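Local atomic coordinates of mitogen-activated protein kinase, putative (Map kinase-like protein) (Leishmania major, PDB entry 3PG1), a protein that is probably an ATP-binding serine/threonine protein kinase of the mitogen-activated protein kinase (MAPK) family, transferring phosphate from ATP to protein substrates. Residues 11-16 with 108-113; 22-27 with 49-54; 65-70 with 97-102. One frame throughout, in Å; residues are numbered along the deposited sequence.

Contact 1: 11-16 with 108-113; sequences RDLIAE and KLYLVT
Glu16 and Tyr110 join the helix 7-19 to the five-stranded antiparallel sheet of the kinase N-terminal lobe, segment 11-16 running nearly at right angles to 108-113. The glutamate shows how one acidic side chain can serve several neighbours along its length. Its CB already lies 3.4 Å from Tyr110 OH. With CG opposite the carbonyl carbon (chi1 -73°), the chain then stretches out past the phenol, CG passing Tyr110 OH at 3.5 Å. At the next atom a second partner enters: Glu16 CD is 3.7 Å from CD of Lys108, whose aliphatic chain crosses the glutamate roughly perpendicularly. The two oxygens then divide the work. Tyr110 OH donates a hydrogen bond to Glu16 OE1 at 2.7 Å; the oxygen lies in the plane of the ring, whereas the phenol meets it from above the carboxylate, 52° out of that plane, the two flat groups being turned 71° apart. OE1 also receives a salt bridge from Arg53 NE, so a phenol and a guanidinium share it and probably stabilise its charge. OE2 faces the lysine instead, touching Lys108 CE at 3.4 Å, while Lys108 NZ, bent aside at chi4, remains 4.1 Å from OE2, too far for a salt bridge; the ammonium makes a cation-pi contact with Phe55. Further along the ring the contact turns apolar. Leu13 runs antiparallel alongside the tyrosine side chain and brings CD1 to the ring edge, close to the ring plane, 3.8 Å from Tyr110 CD1.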
# COMPACT_ATOMS: atom_id res chain seq x y z
N ARG A 11 11.07 25.86 7.01
CA ARG A 11 11.78 26.71 7.96
C ARG A 11 11.78 26.07 9.37
O ARG A 11 12.84 26.00 10.00
CB ARG A 11 11.17 28.13 7.96
CG ARG A 11 11.76 29.13 8.96
CD ARG A 11 11.30 30.57 8.72
NE ARG A 11 9.84 30.71 8.62
CZ ARG A 11 9.19 31.02 7.50
NH1 ARG A 11 9.86 31.26 6.38
NH2 ARG A 11 7.86 31.10 7.50
N ASP A 12 10.60 25.56 9.83
CA ASP A 12 10.46 24.88 11.13
C ASP A 12 11.35 23.63 11.19
O ASP A 12 12.11 23.47 12.16
CB ASP A 12 8.99 24.51 11.43
CG ASP A 12 8.08 25.66 11.86
OD1 ASP A 12 8.61 26.72 12.27
OD2 ASP A 12 6.83 25.47 11.84
N LEU A 13 11.29 22.78 10.15
CA LEU A 13 12.08 21.56 10.05
C LEU A 13 13.59 21.84 10.04
O LEU A 13 14.31 21.18 10.79
CB LEU A 13 11.68 20.72 8.83
CG LEU A 13 12.34 19.33 8.72
CD1 LEU A 13 11.86 18.40 9.81
CD2 LEU A 13 12.08 18.72 7.37
N ILE A 14 14.06 22.80 9.20
CA ILE A 14 15.48 23.18 9.10
C ILE A 14 16.03 23.51 10.50
O ILE A 14 17.01 22.89 10.93
CB ILE A 14 15.75 24.31 8.05
CG1 ILE A 14 15.49 23.79 6.61
CG2 ILE A 14 17.19 24.87 8.18
CD1 ILE A 14 15.47 24.88 5.47
N ALA A 15 15.36 24.44 11.21
CA ALA A 15 15.75 24.89 12.56
C ALA A 15 15.78 23.72 13.56
O ALA A 15 16.79 23.54 14.25
CB ALA A 15 14.80 25.98 13.05
N GLU A 16 14.71 22.90 13.60
CA GLU A 16 14.64 21.75 14.51
C GLU A 16 15.75 20.73 14.25
O GLU A 16 16.37 20.27 15.21
CB GLU A 16 13.25 21.09 14.47
CG GLU A 16 12.20 21.93 15.18
CD GLU A 16 10.77 21.75 14.68
OE1 GLU A 16 10.48 20.73 14.01
OE2 GLU A 16 9.94 22.63 14.98
N LYS A 108 7.12 16.36 19.23
CA LYS A 108 7.36 16.23 17.78
C LYS A 108 7.93 14.86 17.41
O LYS A 108 8.71 14.29 18.17
CB LYS A 108 8.29 17.35 17.26
CG LYS A 108 7.62 18.71 17.14
CD LYS A 108 8.61 19.85 17.07
CE LYS A 108 7.96 21.18 17.37
NZ LYS A 108 8.46 21.76 18.65
N LEU A 109 7.53 14.36 16.24
CA LEU A 109 7.99 13.08 15.70
C LEU A 109 8.46 13.28 14.27
O LEU A 109 7.81 13.96 13.47
CB LEU A 109 6.91 11.98 15.83
CG LEU A 109 7.01 10.71 14.94
CD1 LEU A 109 8.21 9.85 15.31
CD2 LEU A 109 5.77 9.89 15.06
N TYR A 110 9.64 12.74 13.97
CA TYR A 110 10.27 12.85 12.66
C TYR A 110 10.44 11.49 12.07
O TYR A 110 10.91 10.55 12.73
CB TYR A 110 11.61 13.59 12.74
CG TYR A 110 11.52 14.93 13.45
CD1 TYR A 110 11.35 16.11 12.74
CD2 TYR A 110 11.59 15.00 14.84
CE1 TYR A 110 11.27 17.34 13.40
CE2 TYR A 110 11.47 16.22 15.51
CZ TYR A 110 11.32 17.39 14.78
OH TYR A 110 11.20 18.59 15.44
N LEU A 111 10.03 11.38 10.81
CA LEU A 111 10.05 10.15 10.06
C LEU A 111 10.80 10.32 8.78
O LEU A 111 10.48 11.19 7.96
CB LEU A 111 8.62 9.70 9.79
CG LEU A 111 7.84 9.39 11.05
CD1 LEU A 111 6.35 9.37 10.78
CD2 LEU A 111 8.36 8.11 11.71
N VAL A 112 11.81 9.50 8.61
CA VAL A 112 12.66 9.55 7.44
C VAL A 112 12.54 8.25 6.62
O VAL A 112 12.70 7.14 7.16
CB VAL A 112 14.13 9.87 7.82
CG1 VAL A 112 14.94 10.24 6.58
CG2 VAL A 112 14.22 10.97 8.87
N THR A 113 12.25 8.42 5.33
CA THR A 113 12.16 7.31 4.37
C THR A 113 12.94 7.72 3.13
O THR A 113 13.13 8.91 2.92
CB THR A 113 10.69 6.91 4.08
OG1 THR A 113 9.95 8.05 3.63
CG2 THR A 113 9.99 6.28 5.30

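Contact 2: 22-27 with 49-54; sequences SPYTVQ and VAIKRV
Tyr24 packs on Val49 and Ile51, two residues on the same side of a strand whose Val-Ala-Ile-Lys sequence matches the VAIK motif of protein kinases. The close packing runs from Tyr24 CB along the CD1-CE1 side of the ring. CB sits 3.8 Å from Ile51 CD1, and Tyr24 CG is hardly farther from the same methyl, at 3.9 Å. Ile51 reaches this point because CD1 continues nearly straight out from the backbone (chi2 152°). One step along the ring Val49 takes over: its CG2, the branch held between its own backbone N and carbonyl carbon, touches Tyr24 CD1 at 3.8 Å and Tyr24 CE1 at 4.0 Å. Both methyls approach the ring obliquely, and Val49 crosses the tyrosine at about a right angle. The phenol oxygen goes elsewhere, to a hydrogen bond with Asp96 OD2. Toward solvent the contact slackens. Exposed Thr25 directs its side chain away from the strand, and Pro23, also exposed, bends back on Tyr24 instead, placing CG 3.8 Å above one ring face, offset toward the rim. This bend is an ST turn, in which Tyr24 N donates to Ser22 OG at 3.2 Å and nearly straight (160°). The two segments exchange no backbone bonds, since the strand 36-42 runs between them and pairs with both. Val26 is only loosely placed, its CG2 staying 4.8 Å from Ile51 CD1, and is covered by Met10, Ile14 and Leu17 of the helix 7-19, while Val49 leans on Val112 of the strand 108-114 beyond.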
# COMPACT_ATOMS: atom_id res chain seq x y z
N SER A 22 21.38 16.92 13.29
CA SER A 22 20.93 15.88 12.35
C SER A 22 21.83 15.79 11.10
O SER A 22 22.39 16.82 10.68
CB SER A 22 19.47 16.10 11.95
OG SER A 22 19.32 16.56 10.62
N PRO A 23 21.96 14.59 10.49
CA PRO A 23 22.82 14.46 9.29
C PRO A 23 22.14 14.92 7.99
O PRO A 23 22.68 14.66 6.90
CB PRO A 23 23.15 12.97 9.27
CG PRO A 23 21.96 12.31 9.87
CD PRO A 23 21.40 13.27 10.90
N TYR A 24 20.99 15.60 8.09
CA TYR A 24 20.18 16.02 6.95
C TYR A 24 20.29 17.45 6.49
O TYR A 24 20.63 18.35 7.27
CB TYR A 24 18.70 15.63 7.17
CG TYR A 24 18.52 14.19 7.57
CD1 TYR A 24 18.63 13.16 6.63
CD2 TYR A 24 18.30 13.83 8.89
CE1 TYR A 24 18.52 11.83 7.00
CE2 TYR A 24 18.19 12.50 9.28
CZ TYR A 24 18.30 11.50 8.33
OH TYR A 24 18.19 10.18 8.70
N THR A 25 20.00 17.66 5.21
CA THR A 25 19.96 18.95 4.54
C THR A 25 18.60 19.02 3.85
O THR A 25 18.37 18.28 2.88
CB THR A 25 21.16 19.12 3.57
OG1 THR A 25 22.38 18.91 4.27
CG2 THR A 25 21.17 20.48 2.88
N VAL A 26 17.68 19.85 4.38
CA VAL A 26 16.32 20.04 3.84
C VAL A 26 16.43 20.89 2.57
O VAL A 26 16.77 22.07 2.65
CB VAL A 26 15.35 20.68 4.88
CG1 VAL A 26 13.92 20.69 4.37
CG2 VAL A 26 15.44 19.98 6.23
N GLN A 27 16.17 20.28 1.40
CA GLN A 27 16.30 20.94 0.11
C GLN A 27 15.03 21.65 -0.35
O GLN A 27 15.09 22.82 -0.72
CB GLN A 27 16.79 19.96 -0.97
CG GLN A 27 18.27 19.60 -0.86
CD GLN A 27 18.74 18.74 -2.01
OE1 GLN A 27 18.12 17.73 -2.37
NE2 GLN A 27 19.86 19.11 -2.61
N VAL A 49 16.11 11.74 0.67
CA VAL A 49 15.16 11.30 1.70
C VAL A 49 13.93 12.19 1.77
O VAL A 49 13.96 13.35 1.35
CB VAL A 49 15.81 11.13 3.12
CG1 VAL A 49 16.80 9.97 3.16
CG2 VAL A 49 16.46 12.43 3.62
N ALA A 50 12.83 11.61 2.27
CA ALA A 50 11.58 12.29 2.51
C ALA A 50 11.53 12.43 4.04
O ALA A 50 11.66 11.44 4.77
CB ALA A 50 10.41 11.45 2.01
N ILE A 51 11.44 13.67 4.53
CA ILE A 51 11.41 13.90 5.97
C ILE A 51 10.04 14.42 6.41
O ILE A 51 9.67 15.56 6.12
CB ILE A 51 12.59 14.77 6.49
CG1 ILE A 51 13.96 14.16 6.07
CG2 ILE A 51 12.49 14.93 8.02
CD1 ILE A 51 15.10 15.19 5.90
N LYS A 52 9.30 13.54 7.11
CA LYS A 52 7.98 13.83 7.65
C LYS A 52 8.10 14.33 9.09
O LYS A 52 8.80 13.72 9.90
CB LYS A 52 7.06 12.60 7.57
CG LYS A 52 5.59 12.90 7.88
CD LYS A 52 4.75 11.63 7.78
CE LYS A 52 3.40 11.76 8.44
NZ LYS A 52 2.64 10.48 8.41
N ARG A 53 7.43 15.45 9.38
CA ARG A 53 7.41 16.11 10.68
C ARG A 53 5.97 16.06 11.22
O ARG A 53 5.09 16.67 10.63
CB ARG A 53 7.91 17.56 10.54
CG ARG A 53 8.04 18.37 11.82
CD ARG A 53 8.17 19.83 11.46
NE ARG A 53 8.21 20.72 12.62
CZ ARG A 53 7.19 21.47 13.04
NH1 ARG A 53 6.02 21.40 12.43
NH2 ARG A 53 7.34 22.28 14.08
N VAL A 54 5.76 15.32 12.31
CA VAL A 54 4.47 15.14 12.98
C VAL A 54 4.49 16.02 14.23
O VAL A 54 5.27 15.77 15.15
CB VAL A 54 4.21 13.64 13.32
CG1 VAL A 54 2.89 13.47 14.08
CG2 VAL A 54 4.24 12.75 12.08

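Contact 3: 65-70 with 97-102; sequences NILSDS and IFVHFE
Asn65 O is gripped by two backbone donors, Ser68 N at 3.1 Å and, more weakly, Asp69 N at 3.2 Å, and the tight turn so made presents Leu67 to Phe101 and Val99. Asp69 N also bonds to Ile66 O, at 3.1 Å. A weak side-chain bond also spans the turn, from Ser68 OG to Asn65 OD1 at 3.3 Å, while the other end of that amide, Asn65 ND2, donates to Asn56 OD1 and His107 O. The two ND2 bonds probably fix the rotation of the amide. Across the contact everything is apolar and passes through a single methyl. Leu67 CD2 lies 3.7 Å from Phe101 CE1, approaching the ring obliquely, and the two side chains cross at about a right angle. The same CD2 has a looser neighbour in Val99 CG1, 4.4 Å away. In the kinase N-terminal lobe the contact joins the loop leading into the helix 70-85, the counterpart of the C-helix of protein kinases, to the edge strand 96-100 of the main sheet. Asp69 is the N-cap of that helix, its OD2 accepting from Leu72 N. Val99 starts from within the strand and directs its CB toward the loop, whereas Phe101 follows just after the strand, and its ring, with CG opposite the carbonyl carbon (chi1 -68°), turns back to the leucine. The helix 346-360 closes over this corner. His350 of that helix stacks on the Phe101 ring and gives a hydrogen bond from NE2 to Leu67 O.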
# COMPACT_ATOMS: atom_id res chain seq x y z
N ASN A 65 -2.13 18.69 19.80
CA ASN A 65 -0.81 18.09 19.65
C ASN A 65 -1.05 16.59 19.42
O ASN A 65 -1.70 15.94 20.25
CB ASN A 65 0.07 18.33 20.87
CG ASN A 65 1.50 17.86 20.71
OD1 ASN A 65 2.04 17.13 21.56
ND2 ASN A 65 2.16 18.27 19.64
N ILE A 66 -0.59 16.07 18.27
CA ILE A 66 -0.77 14.67 17.88
C ILE A 66 -0.36 13.68 18.99
O ILE A 66 -1.23 12.97 19.52
CB ILE A 66 -0.15 14.36 16.49
CG1 ILE A 66 -0.92 15.10 15.37
CG2 ILE A 66 -0.11 12.86 16.21
CD1 ILE A 66 -0.06 15.77 14.35
N LEU A 67 0.91 13.71 19.40
CA LEU A 67 1.46 12.83 20.43
C LEU A 67 0.89 13.01 21.85
O LEU A 67 1.14 12.18 22.72
CB LEU A 67 3.01 12.85 20.40
CG LEU A 67 3.70 11.82 19.49
CD1 LEU A 67 3.32 11.99 18.01
CD2 LEU A 67 5.20 11.90 19.62
N SER A 68 0.07 14.07 22.05
CA SER A 68 -0.61 14.34 23.31
C SER A 68 -2.04 13.78 23.37
O SER A 68 -2.53 13.50 24.47
CB SER A 68 -0.60 15.83 23.62
OG SER A 68 0.58 16.14 24.34
N ASP A 69 -2.70 13.59 22.20
CA ASP A 69 -4.05 13.03 22.16
C ASP A 69 -4.03 11.52 21.96
O ASP A 69 -3.45 11.05 20.98
CB ASP A 69 -4.92 13.72 21.09
CG ASP A 69 -6.28 13.06 20.93
OD1 ASP A 69 -7.17 13.32 21.78
OD2 ASP A 69 -6.44 12.24 20.00
N SER A 70 -4.71 10.78 22.86
CA SER A 70 -4.81 9.31 22.88
C SER A 70 -5.06 8.64 21.52
O SER A 70 -4.26 7.80 21.11
CB SER A 70 -5.87 8.87 23.88
OG SER A 70 -6.02 7.45 23.89
N ILE A 97 14.09 7.43 12.54
CA ILE A 97 13.00 7.84 13.42
C ILE A 97 13.60 8.46 14.69
O ILE A 97 14.56 7.93 15.27
CB ILE A 97 11.99 6.69 13.71
CG1 ILE A 97 10.80 7.21 14.56
CG2 ILE A 97 12.69 5.44 14.33
CD1 ILE A 97 9.65 6.30 14.73
N PHE A 98 13.05 9.61 15.09
CA PHE A 98 13.47 10.36 16.28
C PHE A 98 12.31 11.17 16.84
O PHE A 98 11.49 11.69 16.08
CB PHE A 98 14.77 11.19 16.06
CG PHE A 98 14.92 11.91 14.73
CD1 PHE A 98 15.34 11.22 13.59
CD2 PHE A 98 14.73 13.28 14.64
CE1 PHE A 98 15.48 11.88 12.37
CE2 PHE A 98 14.90 13.94 13.42
CZ PHE A 98 15.26 13.24 12.29
N VAL A 99 12.21 11.21 18.18
CA VAL A 99 11.12 11.87 18.90
C VAL A 99 11.63 12.95 19.84
O VAL A 99 12.56 12.72 20.62
CB VAL A 99 10.20 10.87 19.66
CG1 VAL A 99 9.21 10.21 18.72
CG2 VAL A 99 11.01 9.82 20.42
N HIS A 100 11.01 14.14 19.75
CA HIS A 100 11.35 15.26 20.62
C HIS A 100 10.17 15.48 21.56
O HIS A 100 9.14 16.00 21.14
CB HIS A 100 11.68 16.54 19.81
CG HIS A 100 11.94 17.75 20.67
ND1 HIS A 100 11.18 18.90 20.55
CD2 HIS A 100 12.85 17.93 21.67
CE1 HIS A 100 11.66 19.75 21.45
NE2 HIS A 100 12.65 19.20 22.15
N PHE A 101 10.30 15.02 22.80
CA PHE A 101 9.26 15.18 23.80
C PHE A 101 9.51 16.46 24.62
O PHE A 101 10.61 16.66 25.15
CB PHE A 101 9.16 13.95 24.71
CG PHE A 101 8.64 12.69 24.04
CD1 PHE A 101 7.36 12.66 23.49
CD2 PHE A 101 9.41 11.53 24.01
CE1 PHE A 101 6.88 11.49 22.88
CE2 PHE A 101 8.91 10.36 23.42
CZ PHE A 101 7.65 10.35 22.86
N GLU A 102 8.48 17.32 24.70
CA GLU A 102 8.47 18.58 25.44
C GLU A 102 7.13 18.68 26.19
O GLU A 102 6.07 18.75 25.57
CB GLU A 102 8.69 19.76 24.48
CG GLU A 102 9.07 21.07 25.14
CD GLU A 102 9.63 22.10 24.17
OE1 GLU A 102 10.85 22.05 23.90
OE2 GLU A 102 8.84 22.93 23.67

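All three contacts belong to the N-terminal lobe and share its five-stranded sheet. The centres of contacts 1 and 2 lie about 6 Å apart, those of 1 and 3 about 12 Å, and those of 2 and 3 about 17 Å. Along the chain, contacts 2 and 3 follow one another within the span bracketed by contact 1. The strand 108-114 runs between 48-54 and 96-100 and bonds to both, so contact 1 sits between the others. Thus the N-terminal helix, the VAIK strand and the approach to the helix 70-85, all parts of the probable nucleotide-binding lobe, are tied through one sheet.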